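Local coordinates for cell envelope-related transcriptional attenuator domain-containing protein (PDB 3OKZ) that is of unknown function but, as a LytR/CpsA/Psr family member, probably helps attach glycopolymers to the bacterial cell envelope, at residues Lys74-Gly77 against Gln78-Val81; Lys159-Gly162 against Glu163-Leu166; Glu177-Tyr180 against Gly181-Lys184. All blocks are in the same frame, centred on the assembly; numbering follows the deposited sequence.

Contact 1: residues Lys74-Gly77 against Gln78-Val81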
ATOM      1  N   LYS A  74      -7.019  22.116  -5.110  1.00 43.94           N
ATOM      2  CA  LYS A  74      -6.714  23.232  -5.997  1.00 48.14           C
ATOM      3  C   LYS A  74      -5.490  24.032  -5.565  1.00 48.36           C
ATOM      4  O   LYS A  74      -4.766  24.579  -6.396  1.00 38.69           O
ATOM      5  CB  LYS A  74      -7.934  24.150  -6.106  1.00 47.73           C
ATOM      6  CG  LYS A  74      -7.732  25.355  -6.999  1.00 53.17           C
ATOM      7  CD  LYS A  74      -9.029  26.129  -7.175  1.00 61.90           C
ATOM      8  CE  LYS A  74      -8.805  27.385  -7.987  1.00 64.52           C
ATOM      9  NZ  LYS A  74      -8.140  27.064  -9.273  1.00 71.99           N
ATOM     10  N   ASN A  75      -5.252  24.089  -4.264  1.00 55.94           N
ATOM     11  CA  ASN A  75      -4.120  24.837  -3.743  1.00 60.51           C
ATOM     12  C   ASN A  75      -2.792  24.098  -3.950  1.00 69.82           C
ATOM     13  O   ASN A  75      -1.788  24.437  -3.325  1.00 77.07           O
ATOM     14  CB  ASN A  75      -4.353  25.122  -2.255  1.00 63.66           C
ATOM     15  CG  ASN A  75      -3.578  26.329  -1.756  1.00 70.71           C
ATOM     16  OD1 ASN A  75      -3.952  26.948  -0.755  1.00 76.65           O
ATOM     17  ND2 ASN A  75      -2.492  26.667  -2.442  1.00 69.79           N
ATOM     18  N   ASN A  76      -2.778  23.100  -4.837  1.00 66.67           N
ATOM     19  CA  ASN A  76      -1.553  22.329  -5.093  1.00 53.38           C
ATOM     20  C   ASN A  76      -1.030  22.463  -6.532  1.00 43.67           C
ATOM     21  O   ASN A  76      -1.744  22.187  -7.507  1.00 29.79           O
ATOM     22  CB  ASN A  76      -1.777  20.845  -4.762  1.00 38.94           C
ATOM     23  CG  ASN A  76      -0.503  20.155  -4.286  1.00 40.21           C
ATOM     24  OD1 ASN A  76       0.476  20.036  -5.029  1.00 35.06           O
ATOM     25  ND2 ASN A  76      -0.507  19.707  -3.036  1.00 39.89           N
ATOM     26  N   GLY A  77       0.230  22.874  -6.651  1.00 27.26           N
ATOM     27  CA  GLY A  77       0.826  23.045  -7.963  1.00 23.34           C
ATOM     28  C   GLY A  77       0.821  21.813  -8.860  1.00 25.10           C
ATOM     29  O   GLY A  77       0.917  21.922 -10.080  1.00 26.35           O
ATOM     30  N   GLN A  78       0.692  20.634  -8.269  1.00 35.52           N
ATOM     31  CA  GLN A  78       0.711  19.414  -9.060  1.00 36.40           C
ATOM     32  C   GLN A  78      -0.627  18.734  -9.354  1.00 32.45           C
ATOM     33  O   GLN A  78      -0.651  17.663  -9.954  1.00 31.63           O
ATOM     34  CB  GLN A  78       1.662  18.408  -8.411  1.00 38.62           C
ATOM     35  CG  GLN A  78       3.117  18.759  -8.583  1.00 39.02           C
ATOM     36  CD  GLN A  78       3.490  18.869 -10.043  1.00 47.17           C
ATOM     37  OE1 GLN A  78       2.935  18.158 -10.885  1.00 52.45           O
ATOM     38  NE2 GLN A  78       4.441  19.751 -10.354  1.00 42.04           N
ATOM     39  N   THR A  79      -1.736  19.342  -8.948  1.00 31.99           N
ATOM     40  CA  THR A  79      -3.039  18.740  -9.215  1.00 30.65           C
ATOM     41  C   THR A  79      -3.293  18.742 -10.720  1.00 35.61           C
ATOM     42  O   THR A  79      -2.779  19.603 -11.435  1.00 48.18           O
ATOM     43  CB  THR A  79      -4.175  19.520  -8.523  1.00 33.01           C
ATOM     44  OG1 THR A  79      -3.867  19.684  -7.132  1.00 40.24           O
ATOM     45  CG2 THR A  79      -5.494  18.770  -8.653  1.00 26.86           C
ATOM     46  N   GLY A  80      -4.080  17.778 -11.196  1.00 35.30           N
ATOM     47  CA  GLY A  80      -4.390  17.688 -12.617  1.00 45.04           C
ATOM     48  C   GLY A  80      -3.178  17.657 -13.539  1.00 47.57           C
ATOM     49  O   GLY A  80      -3.207  18.216 -14.638  1.00 53.45           O
ATOM     50  N   VAL A  81      -2.112  17.001 -13.086  1.00 40.10           N
ATOM     51  CA  VAL A  81      -0.874  16.883 -13.852  1.00 28.87           C
ATOM     52  C   VAL A  81      -0.505  15.415 -14.047  1.00 33.66           C
ATOM     53  O   VAL A  81      -0.566  14.629 -13.106  1.00 48.01           O
ATOM     54  CB  VAL A  81       0.295  17.567 -13.121  1.00 30.19           C
ATOM     55  CG1 VAL A  81       1.574  17.389 -13.914  1.00 36.29           C
ATOM     56  CG2 VAL A  81      -0.009  19.037 -12.911  1.00 29.26           C
TER
HETATM   57  O   HOH W   1      -2.777  22.472 -10.238  1.00 43.55           O

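Contact 2: residues Lys159-Gly162 against Glu163-Leu166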
ATOM      1  N   LYS A 159      14.765 -16.113  10.633  1.00 32.34           N
ATOM      2  CA  LYS A 159      13.863 -15.256  11.367  1.00 32.70           C
ATOM      3  C   LYS A 159      14.624 -13.939  11.344  1.00 26.99           C
ATOM      4  O   LYS A 159      15.708 -13.832  11.918  1.00 31.66           O
ATOM      5  CB  LYS A 159      13.686 -15.726  12.815  1.00 40.92           C
ATOM      6  CG  LYS A 159      13.159 -14.614  13.745  1.00 52.13           C
ATOM      7  CD  LYS A 159      12.937 -15.095  15.168  1.00 57.73           C
ATOM      8  CE  LYS A 159      11.774 -16.066  15.238  1.00 60.21           C
ATOM      9  NZ  LYS A 159      10.521 -15.427  14.755  1.00 65.93           N
ATOM     10  N   ILE A 160      14.086 -12.944  10.660  1.00 19.28           N
ATOM     11  CA  ILE A 160      14.783 -11.680  10.603  1.00 25.81           C
ATOM     12  C   ILE A 160      14.161 -10.658  11.557  1.00 23.28           C
ATOM     13  O   ILE A 160      13.108 -10.913  12.144  1.00 22.00           O
ATOM     14  CB  ILE A 160      14.780 -11.133   9.170  1.00 25.69           C
ATOM     15  CG1 ILE A 160      13.346 -10.962   8.681  1.00 21.95           C
ATOM     16  CG2 ILE A 160      15.540 -12.086   8.251  1.00 18.15           C
ATOM     17  CD1 ILE A 160      13.248 -10.280   7.334  1.00 26.14           C
ATOM     18  N   ASN A 161      14.826  -9.517  11.727  1.00 20.01           N
ATOM     19  CA  ASN A 161      14.320  -8.456  12.589  1.00 14.72           C
ATOM     20  C   ASN A 161      13.730  -7.319  11.746  1.00  9.20           C
ATOM     21  O   ASN A 161      13.645  -7.410  10.521  1.00 14.67           O
ATOM     22  CB  ASN A 161      15.435  -7.888  13.476  1.00 26.50           C
ATOM     23  CG  ASN A 161      16.509  -7.155  12.677  1.00 28.54           C
ATOM     24  OD1 ASN A 161      17.476  -7.756  12.225  1.00 15.67           O
ATOM     25  ND2 ASN A 161      16.331  -5.851  12.497  1.00 35.01           N
ATOM     26  N   GLY A 162      13.316  -6.258  12.427  1.00  3.97           N
ATOM     27  CA  GLY A 162      12.749  -5.103  11.755  1.00  6.23           C
ATOM     28  C   GLY A 162      13.674  -4.537  10.702  1.00 11.17           C
ATOM     29  O   GLY A 162      13.286  -4.414   9.550  1.00 25.46           O
ATOM     30  N   GLU A 163      14.902  -4.214  11.096  1.00 17.02           N
ATOM     31  CA  GLU A 163      15.909  -3.652  10.187  1.00 28.29           C
ATOM     32  C   GLU A 163      16.067  -4.513   8.929  1.00 30.72           C
ATOM     33  O   GLU A 163      16.046  -4.007   7.809  1.00 24.56           O
ATOM     34  CB  GLU A 163      17.255  -3.538  10.915  1.00 39.12           C
ATOM     35  CG  GLU A 163      17.952  -2.176  10.831  1.00 47.16           C
ATOM     36  CD  GLU A 163      17.185  -1.040  11.510  1.00 47.93           C
ATOM     37  OE1 GLU A 163      16.524  -0.248  10.802  1.00 42.20           O
ATOM     38  OE2 GLU A 163      17.251  -0.932  12.755  1.00 49.56           O
ATOM     39  N   GLN A 164      16.223  -5.817   9.124  1.00 30.79           N
ATOM     40  CA  GLN A 164      16.357  -6.756   8.012  1.00 16.03           C
ATOM     41  C   GLN A 164      15.085  -6.742   7.197  1.00 18.81           C
ATOM     42  O   GLN A 164      15.116  -6.644   5.977  1.00 22.94           O
ATOM     43  CB  GLN A 164      16.571  -8.181   8.521  1.00  0.87           C
ATOM     44  CG  GLN A 164      17.757  -8.365   9.431  1.00 13.15           C
ATOM     45  CD  GLN A 164      18.001  -9.822   9.732  1.00 19.16           C
ATOM     46  OE1 GLN A 164      18.725 -10.502   9.006  1.00 12.66           O
ATOM     47  NE2 GLN A 164      17.376 -10.322  10.795  1.00 17.15           N
ATOM     48  N   ALA A 165      13.961  -6.861   7.890  1.00 17.27           N
ATOM     49  CA  ALA A 165      12.658  -6.857   7.243  1.00  0.95           C
ATOM     50  C   ALA A 165      12.513  -5.661   6.299  1.00 23.21           C
ATOM     51  O   ALA A 165      11.972  -5.791   5.195  1.00 26.27           O
ATOM     52  CB  ALA A 165      11.551  -6.837   8.301  1.00  9.00           C
ATOM     53  N   LEU A 166      12.994  -4.501   6.737  1.00 21.83           N
ATOM     54  CA  LEU A 166      12.927  -3.303   5.911  1.00 17.33           C
ATOM     55  C   LEU A 166      13.702  -3.557   4.615  1.00 14.96           C
ATOM     56  O   LEU A 166      13.177  -3.337   3.519  1.00 28.15           O
ATOM     57  CB  LEU A 166      13.520  -2.105   6.658  1.00 21.22           C
ATOM     58  CG  LEU A 166      13.688  -0.800   5.871  1.00 17.14           C
ATOM     59  CD1 LEU A 166      12.361  -0.380   5.290  1.00 28.63           C
ATOM     60  CD2 LEU A 166      14.220   0.289   6.780  1.00 13.80           C
TER

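Contact 3: residues Glu177-Tyr180 against Gly181-Lys184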
ATOM      1  N   GLU A 177      12.292  -9.210 -11.376  1.00 19.28           N
ATOM      2  CA  GLU A 177      10.901  -8.748 -11.372  1.00 23.45           C
ATOM      3  C   GLU A 177      10.760  -7.299 -10.911  1.00 21.49           C
ATOM      4  O   GLU A 177       9.650  -6.781 -10.788  1.00 21.73           O
ATOM      5  CB  GLU A 177      10.054  -9.657 -10.486  1.00 22.76           C
ATOM      6  CG  GLU A 177      10.064 -11.108 -10.928  1.00 38.11           C
ATOM      7  CD  GLU A 177       9.914 -12.060  -9.755  1.00 61.67           C
ATOM      8  OE1 GLU A 177      10.851 -12.132  -8.918  1.00 63.46           O
ATOM      9  OE2 GLU A 177       8.860 -12.728  -9.666  1.00 70.11           O
ATOM     10  N   GLY A 178      11.889  -6.648 -10.659  1.00 21.67           N
ATOM     11  CA  GLY A 178      11.857  -5.262 -10.237  1.00 22.20           C
ATOM     12  C   GLY A 178      10.786  -4.936  -9.222  1.00 24.22           C
ATOM     13  O   GLY A 178      10.560  -5.705  -8.293  1.00 32.74           O
ATOM     14  N   ASP A 179      10.101  -3.812  -9.420  1.00 23.17           N
ATOM     15  CA  ASP A 179       9.077  -3.357  -8.487  1.00 27.99           C
ATOM     16  C   ASP A 179       7.939  -4.324  -8.222  1.00 20.16           C
ATOM     17  O   ASP A 179       7.181  -4.139  -7.279  1.00 28.77           O
ATOM     18  CB  ASP A 179       8.510  -2.011  -8.937  1.00 33.29           C
ATOM     19  CG  ASP A 179       7.997  -1.173  -7.770  1.00 44.21           C
ATOM     20  OD1 ASP A 179       8.778  -0.940  -6.819  1.00 45.26           O
ATOM     21  OD2 ASP A 179       6.822  -0.744  -7.803  1.00 47.79           O
ATOM     22  N   TYR A 180       7.805  -5.358  -9.039  1.00 17.22           N
ATOM     23  CA  TYR A 180       6.739  -6.332  -8.817  1.00 16.58           C
ATOM     24  C   TYR A 180       7.223  -7.406  -7.868  1.00 13.31           C
ATOM     25  O   TYR A 180       6.449  -7.937  -7.065  1.00 10.77           O
ATOM     26  CB  TYR A 180       6.269  -6.920 -10.152  1.00 22.53           C
ATOM     27  CG  TYR A 180       5.614  -5.850 -10.997  1.00 39.51           C
ATOM     28  CD1 TYR A 180       4.575  -5.075 -10.472  1.00 34.64           C
ATOM     29  CD2 TYR A 180       6.060  -5.564 -12.284  1.00 52.41           C
ATOM     30  CE1 TYR A 180       4.005  -4.049 -11.198  1.00 44.48           C
ATOM     31  CE2 TYR A 180       5.490  -4.530 -13.025  1.00 61.08           C
ATOM     32  CZ  TYR A 180       4.463  -3.779 -12.473  1.00 62.98           C
ATOM     33  OH  TYR A 180       3.871  -2.766 -13.193  1.00 71.98           O
ATOM     34  N   GLY A 181       8.515  -7.711  -7.958  1.00 13.46           N
ATOM     35  CA  GLY A 181       9.111  -8.686  -7.066  1.00  5.33           C
ATOM     36  C   GLY A 181       9.086  -7.982  -5.725  1.00 10.77           C
ATOM     37  O   GLY A 181       8.541  -8.484  -4.736  1.00 14.35           O
ATOM     38  N   ARG A 182       9.649  -6.778  -5.720  1.00 13.50           N
ATOM     39  CA  ARG A 182       9.714  -5.942  -4.531  1.00 19.22           C
ATOM     40  C   ARG A 182       8.372  -5.847  -3.810  1.00 25.82           C
ATOM     41  O   ARG A 182       8.325  -5.790  -2.579  1.00 22.91           O
ATOM     42  CB  ARG A 182      10.172  -4.537  -4.910  1.00 11.69           C
ATOM     43  CG  ARG A 182      10.113  -3.553  -3.768  1.00  8.36           C
ATOM     44  CD  ARG A 182      10.633  -2.177  -4.172  1.00 26.73           C
ATOM     45  NE  ARG A 182      10.662  -1.289  -3.013  1.00 33.42           N
ATOM     46  CZ  ARG A 182      10.787   0.030  -3.076  1.00 45.47           C
ATOM     47  NH1 ARG A 182      10.902   0.635  -4.255  1.00 57.01           N
ATOM     48  NH2 ARG A 182      10.784   0.743  -1.956  1.00 37.39           N
ATOM     49  N   GLN A 183       7.280  -5.819  -4.572  1.00 23.89           N
ATOM     50  CA  GLN A 183       5.960  -5.731  -3.961  1.00 11.65           C
ATOM     51  C   GLN A 183       5.451  -7.033  -3.364  1.00  9.82           C
ATOM     52  O   GLN A 183       4.790  -7.016  -2.323  1.00 20.41           O
ATOM     53  CB  GLN A 183       4.946  -5.172  -4.958  1.00  0.01           C
ATOM     54  CG  GLN A 183       5.052  -3.657  -5.061  1.00  0.01           C
ATOM     55  CD  GLN A 183       4.167  -3.095  -6.117  1.00  5.65           C
ATOM     56  OE1 GLN A 183       4.386  -3.336  -7.288  1.00 16.62           O
ATOM     57  NE2 GLN A 183       3.148  -2.346  -5.718  1.00 10.62           N
ATOM     58  N   LYS A 184       5.760  -8.163  -4.001  1.00  4.86           N
ATOM     59  CA  LYS A 184       5.312  -9.448  -3.464  1.00  2.30           C
ATOM     60  C   LYS A 184       5.921  -9.495  -2.070  1.00  6.71           C
ATOM     61  O   LYS A 184       5.246  -9.749  -1.084  1.00  8.81           O
ATOM     62  CB  LYS A 184       5.842 -10.601  -4.329  1.00  9.29           C
ATOM     63  CG  LYS A 184       4.986 -11.860  -4.332  1.00 16.27           C
ATOM     64  CD  LYS A 184       3.666 -11.640  -5.059  1.00 41.61           C
ATOM     65  CE  LYS A 184       2.743 -12.861  -4.948  1.00 54.81           C
ATOM     66  NZ  LYS A 184       1.366 -12.642  -5.517  1.00 58.31           N
TER

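Contact 1: residues Lys74-Gly77 against Gln78-Val81
Asn76 meets both Gln78 and Thr79 across this bend, and the close fit is centred on Asn76, whose side chain points at the other two. The carbonyl oxygen of Asn76 receives the backbone NH of Thr79 at 3.2 Å from O to N, an almost straight bond (174° at the hydrogen), although the donor sits well above the carbonyl plane. The same residue contributes its side chain: OD1 reaches over to Gln78 N at 3.3 Å, a weak bond. Asn76 CB meanwhile rests against Thr79 OG1 at 3.4 Å. With chi1 at -52°, that hydroxyl lies beside the threonine's own backbone N, and its hydrogen bond is made with Pro73 O, just upstream. The other end of the Asn76 amide, ND2, is bonded to Ser91 O, while OD1 is held only weakly; Asn76 and Thr79 also touch Met96 of helix 93-105.

Residues Asn76 to Thr79 thus form a type I beta turn, on which a weakly bonded Asx turn is superposed, within the loop between strands 67-69 and 82-84. A water donates to Asn76 O and to Thr79 O, at 2.9 Å and 3.1 Å, linking the two ends of the turn. Packing is looser towards the outside. Gln78, bent at chi2 (-58°), curls back alongside the exposed Gly77, its CD 4.0 Å from Gly77 O, and Val81 CG2 stands 4.1 Å from that same oxygen.

Contact 2: residues Lys159-Gly162 against Glu163-Leu166
Asn161 and Ala165 make the first of two backbone hydrogen bonds that start a helix immediately after a strand. Asn161 O accepts from Ala165 N at 2.7 Å, and Gly162 O accepts from Leu166 N at 2.8 Å. Both are i to i+4 bonds of the alpha-helical kind. Asn161 occupies the N-cap position, so the chain passes here from extended strand to helix within a single residue.

Two polar side chains, those of Asn161 and Gln164, come together over the opening turn, while the end of Glu163 leads away. With chi1 at 67°, the Asn161 amide is tucked between its own backbone N and carbonyl carbon, folded over the start of the helix above Glu163. Gln164 runs at about a right angle to Asn161, yet the two amide planes are only 23° apart. The extended glutamine chain carries its amide back towards the end of the strand.

Apolar contacts fill the inner side. Gln164 CB sits against Ile160 CB at 3.5 Å. The isoleucine's CG1 branch, with chi1 at 58°, carries CD1 to Ala165, placing it 3.5 Å from Ala165 CA and 4.0 Å from Ala165 CB, so that a strand residue packs on the first turn of the helix.

This junction packs between a helix and a strand. Ala165 and Leu166 touch Val124 and Met117 of helix 117-126, whose Asn125 OD1 accepts from Gly162 N. On the strand side Ile160 pairs through its backbone with Ile130 and packs on Val132 of the neighbouring antiparallel strand 130-134.

Contact 3: residues Glu177-Tyr180 against Gly181-Lys184
The Tyr180 ring and the Gln183 amide lie side by side on the opening turn of helix 178-200 and point the same way, their planes 27° apart. The other pair of flat groups is set quite differently: the Asp179 carboxylate and the Arg182 guanidinium are turned 78° apart, and OD1 of Asp179 is 3.7 Å from NH1 of Arg182, a long salt bridge. The helix that carries these groups is only weakly bonded at first. Arg182 starts with CG opposite its backbone N (chi1 173°) and stays extended to NE, which carries its charge past the aspartate; Asp179 OD1 also lies against Arg182 CD, at 3.5 Å.

Arg182 and Asp179 also make long, weak ion pairs with Asp43 and Arg172, and Glu63 and Arg64 lie close by; this is probably part of the pocket in which LCP relatives hold a polyprenyl pyrophosphate. Tyr180 OH is bonded to Gln260, and Glu177 reaches Lys135 in a salt bridge.

Helical bonding then becomes established: Gly178 O takes Arg182 N at 2.9 Å, nearly straight, and Tyr180 O takes Lys184 N at 3.1 Å. Just before, Glu177 O accepts two amides from the same face of its carbonyl plane, Tyr180 N at 2.9 Å and Gly181 N at 3.2 Å.

In the fold
Following the chain from the N terminus, the three contacts come in series; none nests in or crosses another. Contact 1 closes a surface turn between strands 67-69 and 82-84 and ties that loop to helix 93-105. Contact 2 lies on the opposite side of the chain's centre, about 38 Å away centre to centre, where strand 156-160 of the small two-stranded sheet passes into helix 162-168, beside helix 117-126. Contact 3 opens the next helix, 178-200, about 18 Å from contact 2 between centres, and ties that helix start to strand 241-252 of the main mixed sheet. All three contacts fall within the LCP-family region, though the main sheet extends beyond it.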